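Local coordinates for protein 3-oxo-tetronate kinase (PDB 1YZY) that catalyses the ATP-dependent phosphorylation of 3-oxo-tetronate to 3-oxo-tetronate 4-phosphate, at residues D107-T112 and Y191-V196. Residues are numbered along the deposited sequence; the frame is centred on the assembly and turned at random.
Sequences DFTVIT and YRYAVV
Thr109, Val110 and Ile111 pair in parallel register with Tyr193, Ala194 and Val195. Four backbone hydrogen bonds join the two strands, alternating in direction. Of the four, the bond from Ile111 N to Ala194 O is short and fairly straight (2.9 Å, 153° at the hydrogen), with the donor lying above the carbonyl plane. The bonds from Thr109 N to Arg192 O, Ala194 N to Thr109 O and Val196 N to Ile111 O are weak, and the strand axes diverge by 38°. CA-H...O contacts fill in between; Phe108 CA comes 3.1 Å from Arg192 O. Just past the last bond, a water bridges Thr112 OG1 and Val196 O.

Phe108 CG stands anti to the backbone N (chi1 -171°), and the ring reaches the neighbouring strand, where CZ meets Ala194 CB at 3.4 Å. Separately, its CD1 rests obliquely by the carbonyl oxygen of Tyr191. Ala194 and Val110 share one face, covered by helix 176-188 through Leu186 and Phe183. On the face of Thr109, Ile111, Tyr193 and Val195, Ile111 CD1 touches Tyr193 CB (3.7 Å), while Thr109 CG2 sits at the edge of the tyrosine ring. Arg192 CB covers one face of that ring, over its centre.

The polar ends of Arg192 and Tyr193 turn to helix 93-104, where Asp98 OD1 takes both Arg192 NE and Tyr193 OH; the hydroxyl also meets Gly162 N. Arg192, extended from CG to NE, passes Asp107 with its CG 3.4 Å from Asp107 O.

In the sugar-binding N-terminal domain, 193-196 lies between 109-111 and 164-167. Thr109 OG1 to Leu216 O and Val110 O to Thr218 OG1 tie 109-111 to strand 216-219. With three backbone bonds weak, Phe108 and Ile111 packing helps close the pair; the Arg192 charge is met by Asp98 and Asp102, Asp107 OD2 staying 5.8 Å from Arg192 NH2.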
# COMPACT_ATOMS: atom_id res chain seq x y z
N ASP A 107 -7.31 23.42 -14.06
CA ASP A 107 -8.47 22.99 -14.83
C ASP A 107 -8.25 21.82 -15.78
O ASP A 107 -9.11 21.53 -16.61
CB ASP A 107 -9.11 24.18 -15.57
CG ASP A 107 -8.08 25.17 -16.09
OD1 ASP A 107 -7.27 24.79 -16.97
OD2 ASP A 107 -8.08 26.33 -15.62
N PHE A 108 -7.14 21.12 -15.62
CA PHE A 108 -6.86 19.97 -16.48
C PHE A 108 -5.96 18.97 -15.77
O PHE A 108 -5.07 19.35 -15.01
CB PHE A 108 -6.19 20.44 -17.79
CG PHE A 108 -6.06 19.36 -18.84
CD1 PHE A 108 -7.19 18.80 -19.43
CD2 PHE A 108 -4.81 18.89 -19.21
CE1 PHE A 108 -7.08 17.79 -20.38
CE2 PHE A 108 -4.69 17.87 -20.17
CZ PHE A 108 -5.82 17.33 -20.75
N THR A 109 -6.18 17.68 -16.02
CA THR A 109 -5.37 16.62 -15.43
C THR A 109 -5.51 15.37 -16.30
O THR A 109 -6.31 15.37 -17.24
CB THR A 109 -5.83 16.30 -13.96
OG1 THR A 109 -4.88 15.43 -13.33
CG2 THR A 109 -7.20 15.63 -13.94
N VAL A 110 -4.71 14.34 -16.02
CA VAL A 110 -4.76 13.08 -16.77
C VAL A 110 -5.36 11.93 -15.96
O VAL A 110 -5.38 11.96 -14.73
CB VAL A 110 -3.35 12.64 -17.26
CG1 VAL A 110 -2.72 13.75 -18.07
CG2 VAL A 110 -2.46 12.25 -16.08
N ILE A 111 -5.81 10.90 -16.66
CA ILE A 111 -6.42 9.74 -16.05
C ILE A 111 -5.75 8.50 -16.63
O ILE A 111 -5.73 8.33 -17.85
CB ILE A 111 -7.94 9.69 -16.36
CG1 ILE A 111 -8.64 10.85 -15.64
CG2 ILE A 111 -8.54 8.33 -16.03
CD1 ILE A 111 -10.09 10.95 -15.99
N THR A 112 -5.20 7.65 -15.77
CA THR A 112 -4.57 6.43 -16.26
C THR A 112 -4.33 5.34 -15.23
O THR A 112 -3.42 5.42 -14.41
CB THR A 112 -3.23 6.71 -17.01
OG1 THR A 112 -2.61 5.47 -17.37
CG2 THR A 112 -2.27 7.54 -16.16
N TYR A 191 -11.96 20.09 -22.63
CA TYR A 191 -11.83 18.90 -21.81
C TYR A 191 -11.13 19.25 -20.50
O TYR A 191 -10.18 20.03 -20.50
CB TYR A 191 -11.04 17.83 -22.56
CG TYR A 191 -11.78 17.19 -23.71
CD1 TYR A 191 -12.86 16.34 -23.47
CD2 TYR A 191 -11.40 17.43 -25.02
CE1 TYR A 191 -13.54 15.74 -24.52
CE2 TYR A 191 -12.08 16.83 -26.09
CZ TYR A 191 -13.14 16.00 -25.83
OH TYR A 191 -13.83 15.43 -26.87
N ARG A 192 -11.63 18.69 -19.41
CA ARG A 192 -11.08 18.93 -18.08
C ARG A 192 -10.12 17.80 -17.66
O ARG A 192 -9.26 17.98 -16.78
CB ARG A 192 -12.22 19.08 -17.06
CG ARG A 192 -11.83 19.63 -15.70
CD ARG A 192 -13.05 19.81 -14.81
NE ARG A 192 -12.75 20.28 -13.45
CZ ARG A 192 -12.30 21.49 -13.14
NH1 ARG A 192 -12.08 21.80 -11.88
NH2 ARG A 192 -12.03 22.38 -14.09
N TYR A 193 -10.29 16.63 -18.27
CA TYR A 193 -9.44 15.46 -18.00
C TYR A 193 -9.11 14.77 -19.32
O TYR A 193 -9.86 14.87 -20.30
CB TYR A 193 -10.14 14.44 -17.10
CG TYR A 193 -11.29 14.98 -16.30
CD1 TYR A 193 -12.61 14.80 -16.73
CD2 TYR A 193 -11.08 15.71 -15.12
CE1 TYR A 193 -13.67 15.33 -16.03
CE2 TYR A 193 -12.14 16.24 -14.40
CZ TYR A 193 -13.43 16.05 -14.86
OH TYR A 193 -14.48 16.59 -14.17
N ALA A 194 -8.03 14.00 -19.30
CA ALA A 194 -7.58 13.29 -20.48
C ALA A 194 -7.08 11.89 -20.19
O ALA A 194 -6.12 11.72 -19.44
CB ALA A 194 -6.47 14.07 -21.17
N VAL A 195 -7.76 10.90 -20.75
CA VAL A 195 -7.36 9.50 -20.63
C VAL A 195 -6.18 9.36 -21.61
O VAL A 195 -6.13 10.05 -22.63
CB VAL A 195 -8.51 8.54 -21.06
CG1 VAL A 195 -8.04 7.08 -21.09
CG2 VAL A 195 -9.69 8.68 -20.13
N VAL A 196 -5.20 8.54 -21.25
CA VAL A 196 -4.04 8.34 -22.11
C VAL A 196 -3.80 6.84 -22.27
O VAL A 196 -3.77 6.09 -21.28
CB VAL A 196 -2.78 9.03 -21.55
CG1 VAL A 196 -1.62 8.92 -22.54
CG2 VAL A 196 -3.05 10.50 -21.26
O HOH W 1 -1.41 5.56 -19.77